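Local structure of CRISPR system Cmr subunit Cmr1-1 (Pyrococcus furiosus, 4W8Z) at residues A[76-81]-A[136-141]; A[141-146]-A[171-176]; A[159-164]-A[319-324]; A[238-243]-A[286-291]; A[256-261]-A[308-313]. The protein binds RNA as one of two capping subunits of the elongated type III-B Cmr ribonucleoprotein, part of a CRISPR immune system against mobile genetic elements. One frame throughout, in Å; residues are numbered along the deposited sequence.

Contact 1: residues A[76-81]-A[136-141]; sequences SRVKIS and ERVIKL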
# COMPACT_ATOMS: atom_id res chain seq x y z
N SER A 76 7.63 -12.36 -19.98
CA SER A 76 7.45 -12.70 -18.57
C SER A 76 7.47 -14.21 -18.35
O SER A 76 6.91 -14.97 -19.13
CB SER A 76 6.14 -12.12 -18.03
OG SER A 76 5.02 -12.70 -18.67
N ARG A 77 8.14 -14.63 -17.28
CA ARG A 77 8.23 -16.04 -16.95
C ARG A 77 6.99 -16.49 -16.18
O ARG A 77 6.83 -17.67 -15.89
CB ARG A 77 9.50 -16.32 -16.15
CG ARG A 77 10.32 -17.51 -16.66
CD ARG A 77 11.77 -17.40 -16.22
NE ARG A 77 12.49 -16.36 -16.95
CZ ARG A 77 13.57 -16.57 -17.70
NH1 ARG A 77 14.06 -17.79 -17.82
NH2 ARG A 77 14.16 -15.55 -18.32
N VAL A 78 6.12 -15.53 -15.86
CA VAL A 78 4.86 -15.82 -15.19
C VAL A 78 3.70 -15.18 -15.94
O VAL A 78 3.83 -14.08 -16.48
CB VAL A 78 4.87 -15.34 -13.71
CG1 VAL A 78 5.04 -13.83 -13.63
CG2 VAL A 78 3.61 -15.77 -12.99
N LYS A 79 2.56 -15.88 -15.99
CA LYS A 79 1.35 -15.33 -16.58
C LYS A 79 0.33 -14.99 -15.49
O LYS A 79 -0.12 -15.86 -14.76
CB LYS A 79 0.74 -16.33 -17.57
CG LYS A 79 -0.54 -15.83 -18.23
CD LYS A 79 -1.26 -16.96 -18.95
CE LYS A 79 -2.58 -16.50 -19.54
NZ LYS A 79 -3.41 -17.64 -20.02
N ILE A 80 -0.01 -13.71 -15.39
CA ILE A 80 -0.96 -13.25 -14.38
C ILE A 80 -2.30 -12.88 -15.00
O ILE A 80 -2.37 -12.00 -15.85
CB ILE A 80 -0.42 -12.03 -13.61
CG1 ILE A 80 0.95 -12.35 -13.01
CG2 ILE A 80 -1.41 -11.60 -12.54
CD1 ILE A 80 1.67 -11.14 -12.46
N SER A 81 -3.36 -13.55 -14.57
CA SER A 81 -4.69 -13.29 -15.11
C SER A 81 -5.62 -12.75 -14.03
O SER A 81 -5.82 -13.38 -12.99
CB SER A 81 -5.27 -14.56 -15.72
OG SER A 81 -4.38 -15.09 -16.68
N GLU A 136 9.44 -23.10 -10.71
CA GLU A 136 9.05 -23.15 -9.31
C GLU A 136 9.56 -21.90 -8.58
O GLU A 136 8.86 -21.32 -7.76
CB GLU A 136 9.58 -24.41 -8.64
CG GLU A 136 8.91 -24.75 -7.31
CD GLU A 136 9.66 -25.81 -6.52
OE1 GLU A 136 9.17 -26.95 -6.43
OE2 GLU A 136 10.74 -25.49 -5.98
N ARG A 137 10.79 -21.52 -8.91
CA ARG A 137 11.41 -20.32 -8.35
C ARG A 137 10.55 -19.09 -8.63
O ARG A 137 10.35 -18.25 -7.76
CB ARG A 137 12.81 -20.13 -8.95
CG ARG A 137 13.92 -19.88 -7.94
CD ARG A 137 15.28 -19.96 -8.60
NE ARG A 137 15.36 -19.13 -9.80
CZ ARG A 137 15.92 -17.93 -9.85
NH1 ARG A 137 16.47 -17.41 -8.76
NH2 ARG A 137 15.94 -17.25 -10.98
N VAL A 138 10.03 -19.01 -9.85
CA VAL A 138 9.24 -17.86 -10.28
C VAL A 138 7.85 -17.82 -9.63
O VAL A 138 7.44 -16.77 -9.13
CB VAL A 138 9.07 -17.85 -11.82
CG1 VAL A 138 7.96 -16.91 -12.24
CG2 VAL A 138 10.38 -17.46 -12.49
N ILE A 139 7.14 -18.94 -9.63
CA ILE A 139 5.78 -18.97 -9.11
C ILE A 139 5.77 -18.70 -7.60
O ILE A 139 4.82 -18.12 -7.08
CB ILE A 139 5.08 -20.32 -9.41
CG1 ILE A 139 3.57 -20.21 -9.19
CG2 ILE A 139 5.65 -21.45 -8.58
CD1 ILE A 139 2.83 -19.65 -10.37
N LYS A 140 6.84 -19.09 -6.91
CA LYS A 140 6.96 -18.81 -5.48
C LYS A 140 7.07 -17.31 -5.26
O LYS A 140 6.39 -16.75 -4.40
CB LYS A 140 8.18 -19.52 -4.89
CG LYS A 140 7.98 -21.00 -4.60
CD LYS A 140 9.20 -21.57 -3.88
CE LYS A 140 8.98 -23.01 -3.45
NZ LYS A 140 10.07 -23.50 -2.56
N LEU A 141 7.93 -16.67 -6.05
CA LEU A 141 8.15 -15.23 -5.96
C LEU A 141 6.92 -14.42 -6.37
O LEU A 141 6.66 -13.34 -5.84
CB LEU A 141 9.35 -14.83 -6.81
CG LEU A 141 10.70 -15.33 -6.31
CD1 LEU A 141 11.79 -15.08 -7.34
CD2 LEU A 141 11.05 -14.66 -5.00

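Contact 2: residues A[141-146]-A[171-176]; sequences LATLSL and ASSEVL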
# COMPACT_ATOMS: atom_id res chain seq x y z
N LEU A 141 7.93 -16.67 -6.05
CA LEU A 141 8.15 -15.23 -5.96
C LEU A 141 6.92 -14.42 -6.37
O LEU A 141 6.66 -13.34 -5.84
CB LEU A 141 9.35 -14.83 -6.81
CG LEU A 141 10.70 -15.33 -6.31
CD1 LEU A 141 11.79 -15.08 -7.34
CD2 LEU A 141 11.05 -14.66 -5.00
N ALA A 142 6.15 -14.94 -7.32
CA ALA A 142 4.93 -14.29 -7.76
C ALA A 142 3.89 -14.31 -6.65
O ALA A 142 3.25 -13.29 -6.36
CB ALA A 142 4.38 -14.96 -9.01
N THR A 143 3.73 -15.47 -6.01
CA THR A 143 2.75 -15.63 -4.94
C THR A 143 3.13 -14.81 -3.71
O THR A 143 2.27 -14.19 -3.08
CB THR A 143 2.60 -17.12 -4.56
OG1 THR A 143 1.77 -17.77 -5.54
CG2 THR A 143 1.95 -17.27 -3.20
N LEU A 144 4.42 -14.79 -3.38
CA LEU A 144 4.90 -13.96 -2.28
C LEU A 144 4.56 -12.50 -2.53
O LEU A 144 4.13 -11.79 -1.62
CB LEU A 144 6.41 -14.14 -2.10
CG LEU A 144 6.82 -15.38 -1.30
CD1 LEU A 144 8.29 -15.66 -1.47
CD2 LEU A 144 6.49 -15.20 0.17
N SER A 145 4.76 -12.05 -3.77
CA SER A 145 4.41 -10.69 -4.16
C SER A 145 2.94 -10.39 -3.90
O SER A 145 2.61 -9.39 -3.26
CB SER A 145 4.73 -10.47 -5.63
OG SER A 145 6.12 -10.55 -5.86
N LEU A 146 2.07 -11.27 -4.40
CA LEU A 146 0.63 -11.11 -4.22
C LEU A 146 0.25 -11.16 -2.74
O LEU A 146 -0.60 -10.39 -2.30
CB LEU A 146 -0.13 -12.19 -4.99
CG LEU A 146 -1.65 -12.21 -4.79
CD1 LEU A 146 -2.26 -10.86 -5.12
CD2 LEU A 146 -2.25 -13.28 -5.66
N ALA A 171 -8.69 -19.58 -1.81
CA ALA A 171 -7.54 -19.82 -2.66
C ALA A 171 -7.20 -21.29 -2.75
O ALA A 171 -7.66 -22.11 -1.95
CB ALA A 171 -6.35 -19.03 -2.15
N SER A 172 -6.39 -21.63 -3.75
CA SER A 172 -5.74 -22.93 -3.84
C SER A 172 -4.27 -22.68 -4.12
O SER A 172 -3.88 -22.45 -5.27
CB SER A 172 -6.37 -23.80 -4.92
OG SER A 172 -5.65 -25.02 -5.07
N SER A 173 -3.46 -22.71 -3.07
CA SER A 173 -2.07 -22.30 -3.19
C SER A 173 -1.11 -23.29 -2.54
O SER A 173 -0.97 -23.32 -1.32
CB SER A 173 -1.87 -20.92 -2.55
OG SER A 173 -0.52 -20.53 -2.62
N GLU A 174 -0.46 -24.09 -3.38
CA GLU A 174 0.53 -25.04 -2.88
C GLU A 174 1.75 -24.30 -2.38
O GLU A 174 2.45 -24.78 -1.48
CB GLU A 174 0.92 -26.04 -3.98
CG GLU A 174 -0.17 -27.04 -4.32
CD GLU A 174 0.31 -28.12 -5.29
OE1 GLU A 174 1.52 -28.16 -5.58
OE2 GLU A 174 -0.54 -28.92 -5.75
N VAL A 175 2.00 -23.12 -2.94
CA VAL A 175 3.15 -22.31 -2.53
C VAL A 175 3.00 -21.79 -1.10
O VAL A 175 3.92 -21.93 -0.30
CB VAL A 175 3.38 -21.12 -3.48
CG1 VAL A 175 4.44 -20.19 -2.91
CG2 VAL A 175 3.78 -21.62 -4.85
N LEU A 176 1.85 -21.20 -0.79
CA LEU A 176 1.59 -20.73 0.56
C LEU A 176 1.56 -21.88 1.56
O LEU A 176 2.00 -21.73 2.70
CB LEU A 176 0.27 -19.97 0.62
CG LEU A 176 0.24 -18.59 -0.05
CD1 LEU A 176 -1.05 -17.85 0.30
CD2 LEU A 176 1.47 -17.76 0.33

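Contact 3: residues A[159-164]-A[319-324]; sequences SRRGTG and WNVLSN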
# COMPACT_ATOMS: atom_id res chain seq x y z
N SER A 159 -5.05 4.58 -3.03
CA SER A 159 -4.85 3.35 -2.26
C SER A 159 -3.82 3.50 -1.12
O SER A 159 -3.77 2.67 -0.22
CB SER A 159 -4.44 2.21 -3.19
OG SER A 159 -3.76 2.71 -4.33
N ARG A 160 -3.01 4.55 -1.16
CA ARG A 160 -2.13 4.87 -0.05
C ARG A 160 -2.89 5.58 1.07
O ARG A 160 -2.37 5.80 2.16
CB ARG A 160 -0.96 5.74 -0.50
CG ARG A 160 0.05 5.01 -1.37
CD ARG A 160 1.09 5.96 -1.92
NE ARG A 160 0.48 7.00 -2.74
CZ ARG A 160 1.11 8.08 -3.18
NH1 ARG A 160 2.39 8.28 -2.89
NH2 ARG A 160 0.46 8.96 -3.93
N ARG A 161 -4.15 5.92 0.78
CA ARG A 161 -4.98 6.60 1.76
C ARG A 161 -6.28 5.85 2.05
O ARG A 161 -7.33 6.47 2.23
CB ARG A 161 -5.33 8.01 1.28
CG ARG A 161 -4.16 8.97 1.17
CD ARG A 161 -4.70 10.38 1.04
NE ARG A 161 -3.69 11.36 0.68
CZ ARG A 161 -3.90 12.67 0.66
NH1 ARG A 161 -5.10 13.16 0.99
NH2 ARG A 161 -2.92 13.50 0.32
N GLY A 162 -6.21 4.53 2.09
CA GLY A 162 -7.33 3.75 2.58
C GLY A 162 -8.23 3.08 1.56
O GLY A 162 -9.07 2.27 1.94
N THR A 163 -8.08 3.38 0.28
CA THR A 163 -8.89 2.70 -0.72
C THR A 163 -8.20 1.43 -1.21
O THR A 163 -6.98 1.30 -1.14
CB THR A 163 -9.19 3.60 -1.94
OG1 THR A 163 -8.03 3.69 -2.77
CG2 THR A 163 -9.62 4.98 -1.50
N GLY A 164 -9.00 0.48 -1.70
CA GLY A 164 -8.45 -0.68 -2.36
C GLY A 164 -7.73 -1.65 -1.44
O GLY A 164 -6.88 -2.43 -1.89
N TRP A 319 -0.63 16.60 -1.32
CA TRP A 319 0.70 16.28 -0.82
C TRP A 319 0.70 14.93 -0.12
O TRP A 319 -0.25 14.60 0.60
CB TRP A 319 1.21 17.38 0.12
CG TRP A 319 1.59 18.65 -0.59
CD1 TRP A 319 1.30 19.00 -1.88
CD2 TRP A 319 2.35 19.74 -0.04
NE1 TRP A 319 1.81 20.24 -2.16
CE2 TRP A 319 2.47 20.72 -1.05
CE3 TRP A 319 2.93 19.99 1.21
CZ2 TRP A 319 3.16 21.91 -0.86
CZ3 TRP A 319 3.62 21.18 1.39
CH2 TRP A 319 3.72 22.13 0.37
N ASN A 320 1.74 14.14 -0.34
CA ASN A 320 1.89 12.85 0.34
C ASN A 320 1.78 12.95 1.85
O ASN A 320 2.22 13.94 2.45
CB ASN A 320 3.23 12.21 -0.02
CG ASN A 320 3.29 11.73 -1.44
OD1 ASN A 320 2.27 11.54 -2.09
ND2 ASN A 320 4.50 11.50 -1.94
N VAL A 321 1.21 11.92 2.47
CA VAL A 321 1.19 11.82 3.92
C VAL A 321 2.49 11.20 4.41
O VAL A 321 2.88 10.13 3.96
CB VAL A 321 -0.01 10.99 4.41
CG1 VAL A 321 0.04 10.81 5.91
CG2 VAL A 321 -1.32 11.66 3.99
N LEU A 322 3.18 11.88 5.33
CA LEU A 322 4.49 11.43 5.78
C LEU A 322 4.44 10.84 7.17
O LEU A 322 3.40 10.83 7.82
CB LEU A 322 5.49 12.59 5.75
CG LEU A 322 5.69 13.29 4.40
CD1 LEU A 322 6.80 14.31 4.53
CD2 LEU A 322 5.98 12.28 3.29
N SER A 323 5.59 10.36 7.65
CA SER A 323 5.64 9.58 8.87
C SER A 323 5.32 10.38 10.13
O SER A 323 5.03 9.81 11.17
CB SER A 323 7.00 8.93 9.02
OG SER A 323 8.00 9.93 9.14
N ASN A 324 5.38 11.71 10.04
CA ASN A 324 5.04 12.53 11.20
C ASN A 324 3.53 12.57 11.45
O ASN A 324 3.06 13.25 12.37
CB ASN A 324 5.60 13.94 11.04
CG ASN A 324 5.09 14.64 9.80
OD1 ASN A 324 4.65 14.00 8.85
ND2 ASN A 324 5.17 15.95 9.80

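Contact 4: residues A[238-243]-A[286-291]; sequences WEVLAQ and FGVVEI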
# COMPACT_ATOMS: atom_id res chain seq x y z
N TRP A 238 -15.91 1.28 8.20
CA TRP A 238 -16.15 2.71 8.07
C TRP A 238 -15.67 3.49 9.30
O TRP A 238 -15.21 4.63 9.18
CB TRP A 238 -17.63 2.99 7.83
CG TRP A 238 -18.11 2.65 6.45
CD1 TRP A 238 -19.03 1.70 6.11
CD2 TRP A 238 -17.71 3.26 5.22
NE1 TRP A 238 -19.22 1.68 4.75
CE2 TRP A 238 -18.42 2.63 4.18
CE3 TRP A 238 -16.81 4.28 4.89
CZ2 TRP A 238 -18.26 2.99 2.84
CZ3 TRP A 238 -16.65 4.64 3.56
CH2 TRP A 238 -17.38 3.99 2.55
N GLU A 239 -15.77 2.87 10.47
CA GLU A 239 -15.33 3.52 11.71
C GLU A 239 -13.82 3.72 11.69
O GLU A 239 -13.32 4.77 12.11
CB GLU A 239 -15.74 2.71 12.93
CG GLU A 239 -15.64 3.49 14.24
CD GLU A 239 -15.71 2.60 15.46
OE1 GLU A 239 -14.84 1.71 15.60
OE2 GLU A 239 -16.63 2.78 16.29
N VAL A 240 -13.10 2.72 11.20
CA VAL A 240 -11.65 2.79 11.07
C VAL A 240 -11.25 3.89 10.09
O VAL A 240 -10.40 4.73 10.39
CB VAL A 240 -11.06 1.45 10.60
CG1 VAL A 240 -9.62 1.62 10.16
CG2 VAL A 240 -11.18 0.41 11.70
N LEU A 241 -11.89 3.90 8.92
CA LEU A 241 -11.66 4.93 7.91
C LEU A 241 -11.96 6.32 8.46
O LEU A 241 -11.25 7.28 8.16
CB LEU A 241 -12.51 4.66 6.67
CG LEU A 241 -12.02 3.55 5.74
CD1 LEU A 241 -13.06 3.21 4.69
CD2 LEU A 241 -10.71 3.96 5.09
N ALA A 242 -12.99 6.43 9.29
CA ALA A 242 -13.36 7.70 9.88
C ALA A 242 -12.29 8.20 10.85
O ALA A 242 -12.08 9.41 10.98
CB ALA A 242 -14.71 7.59 10.59
N GLN A 243 -11.63 7.28 11.53
CA GLN A 243 -10.54 7.65 12.43
C GLN A 243 -9.38 8.26 11.65
O GLN A 243 -8.81 9.27 12.06
CB GLN A 243 -10.05 6.43 13.23
CG GLN A 243 -10.83 6.19 14.52
CD GLN A 243 -10.58 7.28 15.56
OE1 GLN A 243 -9.58 8.00 15.50
NE2 GLN A 243 -11.50 7.40 16.51
N PHE A 286 -1.69 4.14 4.49
CA PHE A 286 -2.61 3.49 5.40
C PHE A 286 -3.78 2.84 4.67
O PHE A 286 -4.06 3.15 3.51
CB PHE A 286 -3.12 4.46 6.47
CG PHE A 286 -3.83 5.67 5.94
CD1 PHE A 286 -5.20 5.64 5.70
CD2 PHE A 286 -3.15 6.85 5.72
CE1 PHE A 286 -5.86 6.77 5.22
CE2 PHE A 286 -3.80 7.98 5.25
CZ PHE A 286 -5.16 7.94 5.00
N GLY A 287 -4.42 1.91 5.36
CA GLY A 287 -5.52 1.14 4.81
C GLY A 287 -6.13 0.30 5.91
O GLY A 287 -5.93 0.58 7.09
N VAL A 288 -6.86 -0.74 5.53
CA VAL A 288 -7.54 -1.58 6.50
C VAL A 288 -7.14 -3.05 6.36
O VAL A 288 -7.21 -3.62 5.27
CB VAL A 288 -9.07 -1.45 6.37
CG1 VAL A 288 -9.78 -2.25 7.46
CG2 VAL A 288 -9.47 0.01 6.43
N VAL A 289 -6.72 -3.65 7.47
CA VAL A 289 -6.39 -5.07 7.49
C VAL A 289 -7.41 -5.81 8.36
O VAL A 289 -7.87 -5.28 9.38
CB VAL A 289 -4.95 -5.31 8.00
CG1 VAL A 289 -4.78 -4.82 9.44
CG2 VAL A 289 -4.56 -6.79 7.88
N GLU A 290 -7.78 -7.01 7.95
CA GLU A 290 -8.68 -7.83 8.75
C GLU A 290 -7.90 -8.84 9.59
O GLU A 290 -7.14 -9.66 9.06
CB GLU A 290 -9.69 -8.54 7.86
CG GLU A 290 -10.69 -9.39 8.62
CD GLU A 290 -11.86 -9.83 7.76
OE1 GLU A 290 -12.38 -8.99 7.00
OE2 GLU A 290 -12.24 -11.02 7.83
N ILE A 291 -8.08 -8.76 10.90
CA ILE A 291 -7.42 -9.68 11.84
C ILE A 291 -8.46 -10.30 12.76
O ILE A 291 -9.16 -9.59 13.48
CB ILE A 291 -6.35 -8.97 12.69
CG1 ILE A 291 -5.43 -8.12 11.80
CG2 ILE A 291 -5.54 -9.98 13.47
CD1 ILE A 291 -4.44 -7.28 12.57

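Contact 5: residues A[256-261]-A[308-313]; sequences IKKYQR and HPEVRS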
# COMPACT_ATOMS: atom_id res chain seq x y z
N ILE A 256 -1.04 23.12 6.63
CA ILE A 256 -1.34 24.36 5.93
C ILE A 256 -0.73 25.57 6.64
O ILE A 256 -0.05 26.39 6.02
CB ILE A 256 -2.87 24.56 5.78
CG1 ILE A 256 -3.47 23.46 4.91
CG2 ILE A 256 -3.17 25.92 5.19
CD1 ILE A 256 -4.98 23.40 4.97
N LYS A 257 -0.97 25.67 7.94
CA LYS A 257 -0.43 26.77 8.73
C LYS A 257 1.10 26.77 8.70
O LYS A 257 1.73 27.82 8.60
CB LYS A 257 -0.93 26.71 10.17
CG LYS A 257 -2.37 27.15 10.36
CD LYS A 257 -2.48 28.15 11.50
CE LYS A 257 -2.40 27.47 12.86
NZ LYS A 257 -3.76 27.17 13.39
N LYS A 258 1.68 25.58 8.79
CA LYS A 258 3.13 25.43 8.84
C LYS A 258 3.80 25.93 7.57
O LYS A 258 4.80 26.65 7.62
CB LYS A 258 3.51 23.97 9.09
CG LYS A 258 5.01 23.73 9.22
CD LYS A 258 5.31 22.38 9.84
CE LYS A 258 5.59 21.32 8.80
NZ LYS A 258 6.07 20.05 9.44
N TYR A 259 3.25 25.56 6.43
CA TYR A 259 3.89 25.88 5.16
C TYR A 259 3.55 27.27 4.67
O TYR A 259 4.25 27.81 3.81
CB TYR A 259 3.55 24.82 4.12
CG TYR A 259 4.48 23.64 4.24
CD1 TYR A 259 5.77 23.72 3.74
CD2 TYR A 259 4.09 22.48 4.88
CE1 TYR A 259 6.64 22.67 3.85
CE2 TYR A 259 4.96 21.41 5.00
CZ TYR A 259 6.23 21.52 4.49
OH TYR A 259 7.11 20.47 4.60
N GLN A 260 2.49 27.86 5.21
CA GLN A 260 2.22 29.27 4.97
C GLN A 260 3.34 30.08 5.61
O GLN A 260 3.83 31.04 5.03
CB GLN A 260 0.85 29.68 5.52
CG GLN A 260 -0.27 29.59 4.50
CD GLN A 260 -1.66 29.62 5.13
OE1 GLN A 260 -1.81 29.74 6.35
NE2 GLN A 260 -2.69 29.51 4.29
N ARG A 261 3.76 29.66 6.81
CA ARG A 261 4.88 30.30 7.49
C ARG A 261 6.17 30.11 6.72
O ARG A 261 6.80 31.08 6.30
CB ARG A 261 5.05 29.74 8.91
CG ARG A 261 4.10 30.30 9.95
CD ARG A 261 4.31 29.64 11.30
NE ARG A 261 3.04 29.24 11.90
CZ ARG A 261 2.71 27.98 12.20
NH1 ARG A 261 1.52 27.73 12.74
NH2 ARG A 261 3.56 26.99 11.98
N HIS A 308 12.61 12.38 -0.32
CA HIS A 308 11.31 12.66 -0.91
C HIS A 308 10.76 13.96 -0.32
O HIS A 308 10.50 14.03 0.88
CB HIS A 308 10.32 11.52 -0.66
CG HIS A 308 10.90 10.16 -0.86
ND1 HIS A 308 10.76 9.46 -2.04
CD2 HIS A 308 11.63 9.37 -0.04
CE1 HIS A 308 11.38 8.30 -1.94
NE2 HIS A 308 11.92 8.22 -0.73
N PRO A 309 10.60 14.98 -1.17
CA PRO A 309 10.15 16.29 -0.68
C PRO A 309 8.76 16.23 -0.05
O PRO A 309 7.91 15.46 -0.50
CB PRO A 309 10.14 17.15 -1.95
CG PRO A 309 9.99 16.17 -3.07
CD PRO A 309 10.75 14.96 -2.63
N GLU A 310 8.54 17.02 0.99
CA GLU A 310 7.20 17.19 1.54
C GLU A 310 6.50 18.24 0.69
O GLU A 310 5.29 18.41 0.76
CB GLU A 310 7.23 17.61 3.01
CG GLU A 310 5.85 17.64 3.67
CD GLU A 310 5.91 17.89 5.17
OE1 GLU A 310 4.87 17.74 5.84
OE2 GLU A 310 7.00 18.24 5.67
N VAL A 311 7.27 18.93 -0.14
CA VAL A 311 6.77 20.02 -0.95
C VAL A 311 6.59 19.63 -2.42
O VAL A 311 7.52 19.16 -3.07
CB VAL A 311 7.70 21.23 -0.86
CG1 VAL A 311 7.37 22.05 0.37
CG2 VAL A 311 9.15 20.76 -0.80
N ARG A 312 5.38 19.84 -2.94
CA ARG A 312 5.07 19.50 -4.32
C ARG A 312 4.31 20.64 -5.00
O ARG A 312 3.59 21.40 -4.34
CB ARG A 312 4.26 18.20 -4.38
CG ARG A 312 4.55 17.35 -5.59
CD ARG A 312 6.04 17.23 -5.84
NE ARG A 312 6.34 16.44 -7.03
CZ ARG A 312 6.10 16.85 -8.28
NH1 ARG A 312 5.55 18.03 -8.50
NH2 ARG A 312 6.41 16.06 -9.30
N SER A 313 4.47 20.79 -6.32
CA SER A 313 3.81 21.87 -7.04
C SER A 313 2.39 21.47 -7.43
O SER A 313 2.04 21.43 -8.61
CB SER A 313 4.61 22.28 -8.27
OG SER A 313 4.62 21.24 -9.23

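Contact 1: residues A[76-81]-A[136-141]
Val-138 faces two consecutive residues of the other segment, and its methyls divide the work. CG1 turns to Val-78, where the nearest atom is CB, 3.8 Å from Val-138 CG1; the same methyl also lies 3.9 Å from Arg-77 O. CG2 takes the arginine: Arg-77 CB is 3.9 Å from Val-138 CG2 and Arg-77 CD is 4.0 Å from it, so the methyl rests against the aliphatic stem, which passes at about a right angle to the valine. Side chain meets side chain only through carbon, and no hydrogen bond joins the segments. These elements belong to a ferredoxin-like domain of the RAMP superfamily, recognisable from its antiparallel strand order 2-3-1-4: Val-78 leads into edge strand 79-84, and Val-138 sits in the first turn of helix 136-152. A second shell sets the backbone before that strand. Ser-76 OG donates to Val-78 O at 2.8 Å, and Ser-133 OG, at the end of the neighbouring strand 126-133, bonds to Arg-77 O. Farther out, a bend at chi3 (-72°) carries the arginine tip away from Val-138, and Arg-77 NE is hydrogen-bonded to Gln-67 O.

Contact 2: residues A[141-146]-A[171-176]
Thr-143 meets Val-175 and Leu-176 through aliphatic groups alone, and no ring, guanidinium or carboxylate of the two segments enters the interface. The flat group with assignable faces is the Leu-141 carbonyl within the helix: Ser-145 N and Ser-145 OG approach Leu-141 O from opposite faces of its plane, the hydroxyl at 2.8 Å and tilted 21° from that plane, which ties the serine side chain to its own helix. Across the contact the central atom is Thr-143 CG2. With OG1 beside the backbone N (chi1 -78°), CG2 is the branch anti to that nitrogen and points at the other segment, where it meets two partners: Leu-176 CD2 lies 3.6 Å from Thr-143 CG2, and Val-175 CG1 lies 3.8 Å from it. Val-175 CG1 also lies 3.9 Å from Thr-143 CB, and Leu-176 adds its CG against the same methyl, Thr-143 CG2. At one side Ser-173 OG approaches the methyl to 4.1 Å from Thr-143 CG2. That oxygen is otherwise engaged as the N-cap of the short helix 174-178, accepting from Leu-176 N at 3.1 Å with a nearly straight N-H...O angle of 166°, and it is hydrogen-bonded to Glu-10 OE1. The same carboxylate makes weak bonds to Thr-143 OG1 and to the first amides of the helix, linking its start to strand 8-16. The short helix follows edge strand 166-172 and packs on helix 136-152, while Leu-144 of that helix reaches helices 38-54 and 188-206.

Contact 3: residues A[159-164]-A[319-324]
Arg-161 extends toward the 319-324 segment, its chain straight from CG to NE. CB, CG and CD bridge the gap without meeting that segment, though the side chain touches Phe-286 of strand 284-291. NE is the first atom to arrive, with Val-321 CG2 at 4.1 Å from Arg-161 NE, and this methyl lies over one face of the guanidinium. At the tip, Arg-161 NH2 comes 2.9 Å from Trp-319 O, which sits at the edge of the guanidinium near its plane; the same nitrogen is hydrogen-bonded to Val-317 O. The group is therefore held with carbonyl oxygens near NH2 and a methyl over one face. The preceding residue, Arg-160, reaches Asn-320: its bend at chi3 (-60°) brings NH1 to 3.4 Å from Asn-320 OD1. That approach is oblique, the guanidinium and amide planes standing 79° apart. Backbone bonds from Arg-160 to Phe-286 and from Val-321 to Leu-284 fix both loops on the same strand. Segment 159-164, with glycines at positive phi (Gly-162, 102°) between helix 136-152 and strand 166-172, has the position and composition of the glycine-rich loop characteristic of RAMP proteins, often implicated in RNA binding; here it joins the N- and C-terminal halves.

Contact 4: residues A[238-243]-A[286-291]
Val-288 is covered by two residues of one helical turn, Val-240 and Leu-241, and a single methyl, Val-288 CG2, receives both. The closer approach comes from the valine, with Val-240 CG1 at 4.1 Å from Val-288 CG2. Leu-241 arrives more distantly, its CD2 4.4 Å from Val-288 CG2. Each valine places its contacting methyl differently: Val-240 CG1 is anti to the backbone N (chi1 167°), whereas Val-288 CG2 is anti to the carbonyl carbon, and the two branches meet at a slant. All three residues are buried, and the interface is wholly apolar. Toward the start of the strand the fit relaxes: Phe-286 points at the helix but stays beyond contact with 238-243, and its ring stacks instead on Phe-244, farther along the helix. Away from the strand the helix is more open: Glu-239 is exposed and bonds to Lys-235 N, and Trp-238 turns away to form a cation-pi pair with Lys-99. Helix 237-264 connects strands 226-231 and 284-291, which are separated by strand 294-302, consistent with the first split beta-alpha-beta unit of a ferredoxin-like domain. Val-240 also touches Phe-231 of strand 226-231, while Val-288 reaches Pro-295 of strand 294-302.

Contact 5: residues A[256-261]-A[308-313]
Tyr-259 and Val-311 mark the closest backbone approach, 8.9 Å between their CA atoms, where a regular helical turn faces a segment without helix or strand. The helix is 237-264, the long helix of a C-terminal domain whose topology is consistent with a ferredoxin-like fold, and its far part here receives the loop between strand 294-302 and helix 327-330. With so wide a backbone gap, the tyrosine ring does most of the bridging. Its hydroxyl donates to the carboxylate, Tyr-259 OH to Glu-310 OE2 at 2.5 Å, a length too short to interpret closely at this resolution. The acceptor lies at the ring edge near its plane, yet the ring and carboxylate planes are 82° apart. Glu-310 attains this position with an extended chain, CG anti to the backbone N (chi1 -173°). Its other oxygen, OE1, forms a salt bridge with Arg-255 one helical turn back; both carboxylate oxygens face helix 237-264. Lys-258 adds a more distant charge, NZ being 4.3 Å from Glu-310 OE2, too far for a salt bridge. Trp-319 meets the tyrosine ring edge-to-face, and on the loop side Val-311 CG1 lies 3.6 Å from Tyr-259 CE1.

Contacts 1 to 4 are buried; contact 5 lies at the surface. Contacts 1 and 2 share helix 136-152 and Leu-141, touch each other, and belong to the N-terminal ferredoxin-like domain, and both reach the same four-stranded sheet. Contacts 4 and 5 use the two ends of helix 237-264, their nearest atoms about 13 Å apart, in the C-terminal domain. Contact 3, its centre about 8 Å from that of the chain, joins the halves and touches both of these, through Phe-286 and Trp-319. Chemistry follows place: contacts 1, 2 and 4 are aliphatic helix packing, contact 3 gathers guanidinium groups near oxygens, and contact 5 alone has an assigned hydrogen bond across its segments, though a very short one, with charges around it.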